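2-dehydropantoate 2-reductase (Geobacter metallireducens, PDB 3HN2) probably catalyses the NADPH-dependent reduction of ketopantoate (2-dehydropantoate) to pantoic acid, a step on the route to pantothenate. Local coordinates at residues P192-C197 and K256-I261; V125-S130 and W184-W189; R4-G9 and G68-V73; R62-I67 and I89-E94. One frame throughout, in Å; residues are numbered along the deposited sequence.

Contact 1 (P192-C197 and K256-I261); sequences PFNGLC and KPSMEI
Two helices of the all-helical C-terminal domain pack here: the first turn of helix 258-264, with Pro257 in the N-cap position, leans on the later part of the long helix 179-200. Asn194 is the centrepiece. Its CG lies beside its own backbone N (chi1 -73°), which sends the flat amide group across to the start of the opposing helix. The Asn194 and Pro257 side chains pass each other head to tail, Asn194 CG lying 3.8 Å from Pro257 CB. A short, flat side chain fits between the turns, and its CB packs 3.9 Å from Met259 CB. Met259 curls over the Asn194 carbonyl, its SD 3.3 Å from Asn194 O. One turn later the small Cys197 allows a close approach to Glu260. That glutamate is fully stretched, its CG anti to the backbone N (chi1 -180°), so that its chain runs alongside the Cys197 carbonyl and OE1 comes within 3.4 Å of Cys197 CB. An alanine here would remove CG, CD and the carboxylate, and would probably loosen the packing against this turn. Cys197 also packs on Val204 and Ile207 of helix 204-207. The rigid ring of Pro257, a residue well suited to a helix start, lies against both Asn194 and Cys197: Pro257 CD is 3.9 Å from Cys197 CB, and Pro257 CG touches Cys197 SG at 3.8 Å.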
loop_
_atom_site.group_PDB
_atom_site.type_symbol
_atom_site.label_atom_id
_atom_site.label_comp_id
_atom_site.label_asym_id
_atom_site.label_seq_id
_atom_site.Cartn_x
_atom_site.Cartn_y
_atom_site.Cartn_z
ATOM N N PRO A 192 14.956 5.140 4.022
ATOM C CA PRO A 192 15.084 3.723 4.439
ATOM C C PRO A 192 14.930 2.722 3.301
ATOM O O PRO A 192 15.723 1.801 3.195
ATOM C CB PRO A 192 13.955 3.537 5.464
ATOM C CG PRO A 192 13.014 4.667 5.207
ATOM C CD PRO A 192 13.864 5.806 4.758
ATOM N N PHE A 193 13.974 2.952 2.414
ATOM C CA PHE A 193 13.623 1.950 1.420
ATOM C C PHE A 193 14.446 1.977 0.135
ATOM O O PHE A 193 14.967 0.939 -0.260
ATOM C CB PHE A 193 12.113 1.926 1.206
ATOM C CG PHE A 193 11.359 1.504 2.436
ATOM C CD1 PHE A 193 10.750 2.448 3.254
ATOM C CD2 PHE A 193 11.307 0.158 2.811
ATOM C CE1 PHE A 193 10.067 2.061 4.410
ATOM C CE2 PHE A 193 10.626 -0.236 3.965
ATOM C CZ PHE A 193 10.008 0.712 4.767
ATOM N N ASN A 194 14.618 3.135 -0.501
ATOM C CA ASN A 194 15.586 3.196 -1.611
ATOM C C ASN A 194 17.039 2.978 -1.161
ATOM O O ASN A 194 17.889 2.608 -1.969
ATOM C CB ASN A 194 15.454 4.477 -2.437
ATOM C CG ASN A 194 14.226 4.476 -3.317
ATOM O OD1 ASN A 194 13.098 4.461 -2.827
ATOM N ND2 ASN A 194 14.438 4.500 -4.626
ATOM N N GLY A 195 17.305 3.178 0.130
ATOM C CA GLY A 195 18.608 2.870 0.724
ATOM C C GLY A 195 18.890 1.397 0.994
ATOM O O GLY A 195 19.833 0.833 0.438
ATOM N N LEU A 196 18.076 0.785 1.852
ATOM C CA LEU A 196 18.295 -0.591 2.334
ATOM C C LEU A 196 18.171 -1.635 1.240
ATOM O O LEU A 196 19.031 -2.498 1.106
ATOM C CB LEU A 196 17.319 -0.925 3.468
ATOM C CG LEU A 196 17.693 -0.761 4.949
ATOM C CD1 LEU A 196 18.856 0.189 5.207
ATOM C CD2 LEU A 196 16.467 -0.347 5.749
ATOM N N CYS A 197 17.101 -1.526 0.455
ATOM C CA CYS A 197 16.814 -2.422 -0.663
ATOM C C CYS A 197 17.913 -2.487 -1.711
ATOM O O CYS A 197 18.226 -3.564 -2.207
ATOM C CB CYS A 197 15.508 -2.016 -1.340
ATOM S SG CYS A 197 14.105 -2.015 -0.233
ATOM N N LYS A 256 10.234 -3.680 -5.539
ATOM C CA LYS A 256 11.643 -3.326 -5.636
ATOM C C LYS A 256 11.784 -1.880 -6.108
ATOM O O LYS A 256 11.533 -1.587 -7.280
ATOM C CB LYS A 256 12.395 -4.295 -6.564
ATOM C CG LYS A 256 12.190 -5.779 -6.217
ATOM C CD LYS A 256 13.480 -6.587 -6.319
ATOM C CE LYS A 256 13.587 -7.400 -7.595
ATOM N NZ LYS A 256 14.621 -8.477 -7.455
ATOM N N PRO A 257 12.186 -0.973 -5.193
ATOM C CA PRO A 257 12.304 0.471 -5.421
ATOM C C PRO A 257 13.243 0.830 -6.562
ATOM O O PRO A 257 14.046 0.001 -6.986
ATOM C CB PRO A 257 12.895 0.985 -4.104
ATOM C CG PRO A 257 12.518 -0.016 -3.107
ATOM C CD PRO A 257 12.573 -1.327 -3.819
ATOM N N SER A 258 13.144 2.074 -7.028
ATOM C CA SER A 258 13.890 2.560 -8.193
ATOM C C SER A 258 15.398 2.371 -8.092
ATOM O O SER A 258 16.032 1.967 -9.066
ATOM C CB SER A 258 13.560 4.029 -8.458
ATOM O OG SER A 258 13.823 4.825 -7.314
ATOM N N MET A 259 15.954 2.639 -6.908
ATOM C CA MET A 259 17.394 2.535 -6.657
ATOM C C MET A 259 17.934 1.110 -6.730
ATOM O O MET A 259 19.060 0.897 -7.187
ATOM C CB MET A 259 17.752 3.138 -5.301
ATOM C CG MET A 259 18.217 4.585 -5.343
ATOM S SD MET A 259 19.107 5.044 -3.837
ATOM C CE MET A 259 20.438 3.883 -3.908
ATOM N N GLU A 260 17.135 0.148 -6.267
ATOM C CA GLU A 260 17.490 -1.267 -6.333
ATOM C C GLU A 260 17.516 -1.749 -7.788
ATOM O O GLU A 260 18.418 -2.491 -8.186
ATOM C CB GLU A 260 16.511 -2.104 -5.498
ATOM C CG GLU A 260 16.811 -3.609 -5.501
ATOM C CD GLU A 260 15.876 -4.430 -4.626
ATOM O OE1 GLU A 260 14.901 -3.876 -4.071
ATOM O OE2 GLU A 260 16.122 -5.650 -4.501
ATOM N N ILE A 261 16.528 -1.309 -8.566
ATOM C CA ILE A 261 16.430 -1.620 -9.995
ATOM C C ILE A 261 17.645 -1.070 -10.748
ATOM O O ILE A 261 18.239 -1.768 -11.572
ATOM C CB ILE A 261 15.098 -1.078 -10.612
ATOM C CG1 ILE A 261 13.867 -1.681 -9.912
ATOM C CG2 ILE A 261 15.038 -1.313 -12.131
ATOM C CD1 ILE A 261 13.769 -3.209 -9.956
#

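Contact 2 (V125-S130 and W184-W189); sequences VAFLCS and WEKLVW
Lys186 spans the gap between strand 125-129 and helix 184-189 with a nearly straight side chain: CG is anti to the backbone N (chi1 -151°) and the carbons beyond stay extended. At its tip NZ donates a hydrogen bond of 2.9 Å to Ala126 O, arriving almost along the C=O axis. A long chain with a donor at its end suits this place, for the two axes approach no closer than 9.6 Å. The methylenes pack on the way: Val125, whose CG2 is anti to its backbone N, lays that methyl 3.8 Å from Lys186 CD, and Phe127 crosses the chain obliquely with CD1 3.7 Å from Lys186 CE. The contact joins the Rossmann-type domain, which probably binds NADP(H) and to which the strand belongs, to the helical C-terminal domain that helix 179-200 opens. A methionine in place of Lys186 would lose the charged donor and would probably weaken the link between strand and helix. Phe127 and Trp189 both carry CG anti to the backbone N, and their rings meet as a T-shaped pair. The edge of Phe127 points at the face of the Trp189 six-membered ring, centroids 5.4 Å apart and planes at 79°. Phe127 CZ stands 4.1 Å above that ring, over its centre. The indole is further held by a hydrogen bond from Trp189 NE1 to Thr249 OG1, and it stacks with Phe193 of its own helix.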
loop_
_atom_site.group_PDB
_atom_site.type_symbol
_atom_site.label_atom_id
_atom_site.label_comp_id
_atom_site.label_asym_id
_atom_site.label_seq_id
_atom_site.Cartn_x
_atom_site.Cartn_y
_atom_site.Cartn_z
ATOM N N VAL A 125 6.194 16.620 -6.088
ATOM C CA VAL A 125 6.530 15.332 -5.469
ATOM C C VAL A 125 5.570 14.296 -6.032
ATOM O O VAL A 125 4.361 14.355 -5.800
ATOM C CB VAL A 125 6.595 15.368 -3.900
ATOM C CG1 VAL A 125 5.588 16.310 -3.325
ATOM C CG2 VAL A 125 6.442 13.969 -3.288
ATOM N N ALA A 126 6.123 13.389 -6.831
ATOM C CA ALA A 126 5.358 12.333 -7.482
ATOM C C ALA A 126 5.616 11.004 -6.794
ATOM O O ALA A 126 6.723 10.753 -6.319
ATOM C CB ALA A 126 5.740 12.246 -8.944
ATOM N N PHE A 127 4.597 10.158 -6.729
ATOM C CA PHE A 127 4.776 8.810 -6.198
ATOM C C PHE A 127 4.269 7.780 -7.196
ATOM O O PHE A 127 3.066 7.656 -7.417
ATOM C CB PHE A 127 4.092 8.643 -4.839
ATOM C CG PHE A 127 4.668 7.525 -4.014
ATOM C CD1 PHE A 127 5.740 7.761 -3.154
ATOM C CD2 PHE A 127 4.149 6.235 -4.100
ATOM C CE1 PHE A 127 6.286 6.730 -2.390
ATOM C CE2 PHE A 127 4.688 5.201 -3.343
ATOM C CZ PHE A 127 5.758 5.448 -2.484
ATOM N N LEU A 128 5.206 7.037 -7.778
ATOM C CA LEU A 128 4.927 6.173 -8.916
ATOM C C LEU A 128 5.712 4.873 -8.809
ATOM O O LEU A 128 6.892 4.886 -8.458
ATOM C CB LEU A 128 5.354 6.898 -10.192
ATOM C CG LEU A 128 4.515 6.916 -11.469
ATOM C CD1 LEU A 128 5.277 7.707 -12.508
ATOM C CD2 LEU A 128 4.191 5.535 -12.005
ATOM N N CYS A 129 5.053 3.758 -9.118
ATOM C CA CYS A 129 5.728 2.466 -9.271
ATOM C C CYS A 129 5.876 2.172 -10.760
ATOM O O CYS A 129 4.890 1.869 -11.436
ATOM C CB CYS A 129 4.938 1.339 -8.599
ATOM S SG CYS A 129 4.488 1.619 -6.881
ATOM N N SER A 130 7.103 2.271 -11.269
ATOM C CA SER A 130 7.352 2.101 -12.701
ATOM C C SER A 130 8.768 1.650 -13.035
ATOM O O SER A 130 9.725 2.402 -12.850
ATOM C CB SER A 130 7.039 3.398 -13.464
ATOM O OG SER A 130 7.891 4.454 -13.059
ATOM N N TRP A 184 10.362 16.554 2.029
ATOM C CA TRP A 184 10.849 15.886 3.227
ATOM C C TRP A 184 9.946 14.732 3.658
ATOM O O TRP A 184 10.424 13.740 4.209
ATOM C CB TRP A 184 10.987 16.889 4.368
ATOM C CG TRP A 184 12.275 17.642 4.349
ATOM C CD1 TRP A 184 12.472 18.923 3.910
ATOM C CD2 TRP A 184 13.555 17.167 4.788
ATOM N NE1 TRP A 184 13.793 19.273 4.051
ATOM C CE2 TRP A 184 14.482 18.214 4.582
ATOM C CE3 TRP A 184 14.011 15.955 5.322
ATOM C CZ2 TRP A 184 15.839 18.090 4.902
ATOM C CZ3 TRP A 184 15.364 15.833 5.644
ATOM C CH2 TRP A 184 16.258 16.896 5.432
ATOM N N GLU A 185 8.648 14.875 3.403
ATOM C CA GLU A 185 7.671 13.828 3.671
ATOM C C GLU A 185 7.974 12.578 2.851
ATOM O O GLU A 185 7.876 11.466 3.363
ATOM C CB GLU A 185 6.250 14.324 3.379
ATOM C CG GLU A 185 5.710 15.390 4.340
ATOM C CD GLU A 185 4.236 15.710 4.102
ATOM O OE1 GLU A 185 3.776 15.639 2.939
ATOM O OE2 GLU A 185 3.533 16.037 5.083
ATOM N N LYS A 186 8.361 12.769 1.588
ATOM C CA LYS A 186 8.705 11.653 0.706
ATOM C C LYS A 186 10.083 11.083 1.020
ATOM O O LYS A 186 10.345 9.910 0.753
ATOM C CB LYS A 186 8.637 12.060 -0.766
ATOM C CG LYS A 186 8.282 10.895 -1.676
ATOM C CD LYS A 186 8.889 11.033 -3.056
ATOM C CE LYS A 186 8.755 9.730 -3.828
ATOM N NZ LYS A 186 9.217 9.850 -5.238
ATOM N N LEU A 187 10.956 11.923 1.580
ATOM C CA LEU A 187 12.285 11.504 2.039
ATOM C C LEU A 187 12.206 10.529 3.209
ATOM O O LEU A 187 13.083 9.683 3.368
ATOM C CB LEU A 187 13.142 12.725 2.415
ATOM C CG LEU A 187 14.300 13.183 1.513
ATOM C CD1 LEU A 187 14.280 12.579 0.101
ATOM C CD2 LEU A 187 14.389 14.722 1.444
ATOM N N VAL A 188 11.153 10.653 4.016
ATOM C CA VAL A 188 10.880 9.720 5.107
ATOM C C VAL A 188 10.668 8.295 4.579
ATOM O O VAL A 188 10.981 7.326 5.263
ATOM C CB VAL A 188 9.679 10.181 5.973
ATOM C CG1 VAL A 188 9.273 9.106 7.006
ATOM C CG2 VAL A 188 10.019 11.460 6.692
ATOM N N TRP A 189 10.166 8.182 3.352
ATOM C CA TRP A 189 9.997 6.881 2.720
ATOM C C TRP A 189 11.216 6.479 1.898
ATOM O O TRP A 189 11.661 5.316 1.960
ATOM C CB TRP A 189 8.744 6.850 1.834
ATOM C CG TRP A 189 8.401 5.459 1.449
ATOM C CD1 TRP A 189 7.606 4.586 2.146
ATOM C CD2 TRP A 189 8.876 4.743 0.302
ATOM N NE1 TRP A 189 7.539 3.386 1.487
ATOM C CE2 TRP A 189 8.317 3.443 0.362
ATOM C CE3 TRP A 189 9.714 5.075 -0.774
ATOM C CZ2 TRP A 189 8.565 2.475 -0.615
ATOM C CZ3 TRP A 189 9.973 4.106 -1.751
ATOM C CH2 TRP A 189 9.396 2.820 -1.660
#

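Contact 3 (R4-G9 and G68-V73)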
loop_
_atom_site.group_PDB
_atom_site.type_symbol
_atom_site.label_atom_id
_atom_site.label_comp_id
_atom_site.label_asym_id
_atom_site.label_seq_id
_atom_site.Cartn_x
_atom_site.Cartn_y
_atom_site.Cartn_z
ATOM N N ARG A 4 3.271 23.256 -26.173
ATOM C CA ARG A 4 3.237 23.856 -24.807
ATOM C C ARG A 4 4.086 23.086 -23.788
ATOM O O ARG A 4 4.666 23.686 -22.882
ATOM C CB ARG A 4 1.793 24.020 -24.310
ATOM C CG ARG A 4 0.892 22.804 -24.490
ATOM C CD ARG A 4 -0.428 22.983 -23.754
ATOM N NE ARG A 4 -1.329 23.922 -24.426
ATOM C CZ ARG A 4 -2.304 23.574 -25.264
ATOM N NH1 ARG A 4 -3.063 24.509 -25.818
ATOM N NH2 ARG A 4 -2.528 22.297 -25.553
ATOM N N ILE A 5 4.165 21.767 -23.950
ATOM C CA ILE A 5 4.888 20.907 -23.006
ATOM C C ILE A 5 6.148 20.287 -23.624
ATOM O O ILE A 5 6.115 19.797 -24.752
ATOM C CB ILE A 5 3.944 19.823 -22.383
ATOM C CG1 ILE A 5 3.258 20.364 -21.130
ATOM C CG2 ILE A 5 4.694 18.557 -21.975
ATOM C CD1 ILE A 5 1.944 21.035 -21.364
ATOM N N ALA A 6 7.256 20.352 -22.883
ATOM C CA ALA A 6 8.482 19.626 -23.218
ATOM C C ALA A 6 8.841 18.655 -22.102
ATOM O O ALA A 6 8.798 19.021 -20.926
ATOM C CB ALA A 6 9.635 20.588 -23.456
ATOM N N ILE A 7 9.209 17.430 -22.474
ATOM C CA ILE A 7 9.626 16.415 -21.499
ATOM C C ILE A 7 11.135 16.238 -21.510
ATOM O O ILE A 7 11.712 15.809 -22.510
ATOM C CB ILE A 7 8.960 15.029 -21.757
ATOM C CG1 ILE A 7 7.431 15.146 -21.885
ATOM C CG2 ILE A 7 9.379 14.020 -20.686
ATOM C CD1 ILE A 7 6.728 15.689 -20.646
ATOM N N VAL A 8 11.769 16.561 -20.388
ATOM C CA VAL A 8 13.221 16.448 -20.254
ATOM C C VAL A 8 13.567 15.396 -19.195
ATOM O O VAL A 8 13.539 15.650 -17.992
ATOM C CB VAL A 8 13.866 17.826 -19.963
ATOM C CG1 VAL A 8 15.348 17.690 -19.658
ATOM C CG2 VAL A 8 13.656 18.756 -21.157
ATOM N N GLY A 9 13.872 14.197 -19.668
ATOM C CA GLY A 9 14.106 13.060 -18.791
ATOM C C GLY A 9 14.035 11.789 -19.602
ATOM O O GLY A 9 15.057 11.127 -19.819
ATOM N N GLY A 68 12.650 24.440 -29.201
ATOM C CA GLY A 68 12.454 25.872 -28.999
ATOM C C GLY A 68 11.633 26.208 -27.768
ATOM O O GLY A 68 11.358 25.326 -26.950
ATOM N N PRO A 69 11.240 27.492 -27.628
ATOM C CA PRO A 69 10.476 28.012 -26.486
ATOM C C PRO A 69 9.185 27.240 -26.205
ATOM O O PRO A 69 8.468 26.867 -27.132
ATOM C CB PRO A 69 10.159 29.451 -26.908
ATOM C CG PRO A 69 11.260 29.813 -27.834
ATOM C CD PRO A 69 11.545 28.557 -28.602
ATOM N N MET A 70 8.921 26.996 -24.923
ATOM C CA MET A 70 7.766 26.219 -24.472
ATOM C C MET A 70 6.970 26.996 -23.416
ATOM O O MET A 70 7.397 28.062 -22.970
ATOM C CB MET A 70 8.233 24.879 -23.889
ATOM C CG MET A 70 8.939 23.945 -24.871
ATOM S SD MET A 70 7.835 22.782 -25.708
ATOM C CE MET A 70 7.499 23.650 -27.241
ATOM N N ASP A 71 5.811 26.470 -23.026
ATOM C CA ASP A 71 5.043 27.033 -21.913
ATOM C C ASP A 71 5.439 26.366 -20.599
ATOM O O ASP A 71 5.562 27.021 -19.563
ATOM C CB ASP A 71 3.537 26.864 -22.140
ATOM C CG ASP A 71 2.995 27.788 -23.217
ATOM O OD1 ASP A 71 3.420 28.964 -23.282
ATOM O OD2 ASP A 71 2.128 27.334 -23.994
ATOM N N LEU A 72 5.632 25.052 -20.665
ATOM C CA LEU A 72 5.976 24.244 -19.510
ATOM C C LEU A 72 7.037 23.221 -19.885
ATOM O O LEU A 72 6.932 22.565 -20.924
ATOM C CB LEU A 72 4.727 23.528 -18.981
ATOM C CG LEU A 72 4.881 22.492 -17.861
ATOM C CD1 LEU A 72 5.275 23.150 -16.549
ATOM C CD2 LEU A 72 3.600 21.709 -17.692
ATOM N N VAL A 73 8.066 23.093 -19.051
ATOM C CA VAL A 73 8.988 21.971 -19.195
ATOM C C VAL A 73 8.979 21.062 -17.962
ATOM O O VAL A 73 9.335 21.478 -16.859
ATOM C CB VAL A 73 10.424 22.401 -19.659
ATOM C CG1 VAL A 73 10.864 23.691 -19.007
ATOM C CG2 VAL A 73 11.446 21.283 -19.423
#
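Strands 5-8 and 72-75 run parallel, and their pairing is fixed by a few backbone bonds. Arg4 O accepts two N-H groups: a good bond from Leu72 N at 2.8 Å, nearly along the C=O axis, and a weak one from Asp71 N at 3.0 Å. The next step reverses direction: Ala6 N donates a hydrogen bond to Leu72 O at 3.0 Å, and Ala6 bonds on to Leu74. Leu72 O also receives a CA-H...O contact from Ile5 CA at 3.4 Å. Ile5 O turns the other way, to His29 ND1, and Met70 O is taken by Thr97 OG1. Side chains alternate between faces. On one, the branched Ile5 CG1 packs alongside Leu72 CD2, 3.7 Å away. On the other face sits small Ala6, its CB 3.6 Å from Met70 SD, with Val8 and Val73 crossing obliquely. Strand 5-8 runs into Gly9, the first glycine of an apparent GxGxxG motif, consistent with a Rossmann fold that binds NADP. The two strands are central in the sheet, flanked by strands 28-31 and 98-101; helix 157-168 covers Ile5 and Leu72, while Val8 on the reverse face meets Leu92.

Contact 4 (R62-I67 and I89-E94)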
loop_
_atom_site.group_PDB
_atom_site.type_symbol
_atom_site.label_atom_id
_atom_site.label_comp_id
_atom_site.label_asym_id
_atom_site.label_seq_id
_atom_site.Cartn_x
_atom_site.Cartn_y
_atom_site.Cartn_z
ATOM N N ARG A 62 15.964 15.309 -30.667
ATOM C CA ARG A 62 17.246 14.893 -30.094
ATOM C C ARG A 62 18.060 16.060 -29.544
ATOM O O ARG A 62 18.959 15.869 -28.726
ATOM C CB ARG A 62 18.055 14.040 -31.083
ATOM C CG ARG A 62 18.304 14.664 -32.456
ATOM C CD ARG A 62 18.385 13.594 -33.551
ATOM N NE ARG A 62 18.991 12.347 -33.075
ATOM C CZ ARG A 62 19.171 11.258 -33.820
ATOM N NH1 ARG A 62 19.726 10.176 -33.286
ATOM N NH2 ARG A 62 18.797 11.245 -35.093
ATOM N N ALA A 63 17.727 17.266 -29.989
ATOM C CA ALA A 63 18.328 18.480 -29.456
ATOM C C ALA A 63 17.224 19.403 -28.959
ATOM O O ALA A 63 16.182 19.519 -29.611
ATOM C CB ALA A 63 19.174 19.172 -30.518
ATOM N N PRO A 64 17.432 20.040 -27.787
ATOM C CA PRO A 64 16.460 21.008 -27.254
ATOM C C PRO A 64 16.291 22.279 -28.093
ATOM O O PRO A 64 15.224 22.896 -28.045
ATOM C CB PRO A 64 17.017 21.355 -25.870
ATOM C CG PRO A 64 18.441 20.979 -25.911
ATOM C CD PRO A 64 18.570 19.842 -26.870
ATOM N N GLU A 65 17.318 22.655 -28.856
ATOM C CA GLU A 65 17.251 23.841 -29.727
ATOM C C GLU A 65 16.344 23.655 -30.944
ATOM O O GLU A 65 15.953 24.631 -31.587
ATOM C CB GLU A 65 18.650 24.320 -30.151
ATOM C CG GLU A 65 19.607 23.230 -30.633
ATOM C CD GLU A 65 20.549 22.735 -29.543
ATOM O OE1 GLU A 65 21.758 22.586 -29.826
ATOM O OE2 GLU A 65 20.088 22.500 -28.406
ATOM N N GLU A 66 16.012 22.400 -31.247
ATOM C CA GLU A 66 15.059 22.070 -32.305
ATOM C C GLU A 66 13.620 22.277 -31.831
ATOM O O GLU A 66 12.749 22.650 -32.618
ATOM C CB GLU A 66 15.254 20.623 -32.767
ATOM C CG GLU A 66 16.672 20.289 -33.239
ATOM C CD GLU A 66 16.877 18.807 -33.526
ATOM O OE1 GLU A 66 17.841 18.472 -34.247
ATOM O OE2 GLU A 66 16.082 17.972 -33.035
ATOM N N ILE A 67 13.385 22.029 -30.543
ATOM C CA ILE A 67 12.065 22.194 -29.925
ATOM C C ILE A 67 11.715 23.672 -29.753
ATOM O O ILE A 67 10.620 24.100 -30.114
ATOM C CB ILE A 67 11.984 21.490 -28.548
ATOM C CG1 ILE A 67 12.535 20.064 -28.632
ATOM C CG2 ILE A 67 10.556 21.493 -28.021
ATOM C CD1 ILE A 67 12.509 19.282 -27.327
ATOM N N ILE A 89 17.872 22.789 -20.956
ATOM C CA ILE A 89 16.653 23.554 -20.669
ATOM C C ILE A 89 16.652 24.988 -21.239
ATOM O O ILE A 89 15.609 25.457 -21.696
ATOM C CB ILE A 89 16.284 23.487 -19.146
ATOM C CG1 ILE A 89 16.011 22.034 -18.736
ATOM C CG2 ILE A 89 15.052 24.334 -18.810
ATOM C CD1 ILE A 89 16.126 21.766 -17.248
ATOM N N ARG A 90 17.809 25.657 -21.246
ATOM C CA ARG A 90 17.936 27.037 -21.779
ATOM C C ARG A 90 17.276 27.349 -23.142
ATOM O O ARG A 90 16.610 28.386 -23.254
ATOM C CB ARG A 90 19.399 27.546 -21.696
ATOM C CG ARG A 90 19.864 28.539 -22.774
ATOM C CD ARG A 90 19.526 29.997 -22.455
ATOM N NE ARG A 90 20.540 30.647 -21.626
ATOM C CZ ARG A 90 20.446 30.817 -20.309
ATOM N NH1 ARG A 90 21.428 31.421 -19.651
ATOM N NH2 ARG A 90 19.379 30.390 -19.643
ATOM N N PRO A 91 17.428 26.467 -24.169
ATOM C CA PRO A 91 16.696 26.733 -25.422
ATOM C C PRO A 91 15.161 26.677 -25.333
ATOM O O PRO A 91 14.482 27.217 -26.207
ATOM C CB PRO A 91 17.191 25.623 -26.358
ATOM C CG PRO A 91 18.469 25.152 -25.767
ATOM C CD PRO A 91 18.261 25.252 -24.303
ATOM N N LEU A 92 14.632 26.038 -24.290
ATOM C CA LEU A 92 13.187 25.896 -24.100
ATOM C C LEU A 92 12.564 27.056 -23.324
ATOM O O LEU A 92 11.340 27.152 -23.221
ATOM C CB LEU A 92 12.874 24.582 -23.378
ATOM C CG LEU A 92 13.536 23.302 -23.890
ATOM C CD1 LEU A 92 13.514 22.220 -22.822
ATOM C CD2 LEU A 92 12.858 22.823 -25.160
ATOM N N VAL A 93 13.405 27.934 -22.786
ATOM C CA VAL A 93 12.947 28.996 -21.888
ATOM C C VAL A 93 12.724 30.336 -22.601
ATOM O O VAL A 93 13.639 30.903 -23.201
ATOM C CB VAL A 93 13.906 29.152 -20.666
ATOM C CG1 VAL A 93 13.549 30.366 -19.816
ATOM C CG2 VAL A 93 13.885 27.890 -19.809
ATOM N N GLU A 94 11.483 30.809 -22.542
ATOM C CA GLU A 94 11.115 32.158 -22.965
ATOM C C GLU A 94 10.488 32.834 -21.744
ATOM O O GLU A 94 10.192 32.161 -20.756
ATOM C CB GLU A 94 10.135 32.096 -24.148
ATOM C CG GLU A 94 9.810 33.433 -24.843
ATOM C CD GLU A 94 11.041 34.280 -25.148
ATOM O OE1 GLU A 94 11.899 33.835 -25.942
ATOM O OE2 GLU A 94 11.140 35.399 -24.601
#
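The rings of Pro64 and Pro91 run alongside each other in the same direction, so that flank meets flank, Pro64 CB being 4.1 Å from Pro91 CG. Pro91 also settles on the backbone of the other segment: its CB is 3.8 Å from Pro64 O and equally far from Glu65 CA. Each proline belongs to the opening of a short helical turn, the weakly bonded helix 64-67 and the 3-10 turn 90-92, where a residue without an N-H costs little. Leu92 provides the second half of the contact. With CG beside the backbone N and anti to the carbonyl carbon (chi1 -48°), its side chain swings round so that CD2 rests against both Pro64 O and Ile67 CB, 3.7 Å from each. Ile67 crosses this leucine obliquely and presents its branched flank, the CG2 methyl being 3.9 Å from Leu92 CD2. Glu65 runs along the outer side of Pro91 with its carboxylate near the ring. The contact ties two connections of the Rossmann-type domain, one leading from strand 60-61 to strand 72-75, the other from strand 72-75 to strand 98-101. Inward, Pro64 rests on Leu31 and Leu92 on Val73. Across the contact itself the fit is decided by the apolar packing of rings and branched chains, with no directional bond between the two segments.

Contacts 3 and 4 lie in the Rossmann-type domain, contact 1 in the helical domain, and contact 2 joins the two. Contacts 3 and 4, with centres 8 Å apart, interlock: a probable hydrogen bond joins Met70 N to Leu92 O at 3.0 Å. Contacts 1 and 2, their centres 12 Å apart, share helix 179-200, where the Asn194 side chain touches the Trp189 ring. The strand of contact 2 belongs to the same sheet as contact 3, about 23 Å away between centres. Ketopantoate reductases generally bind NADPH and substrate in the cleft between the domains; contact 3 runs into the likely dinucleotide-binding turn, and contact 2, at the domain junction, probably lies nearer that cleft than contact 4.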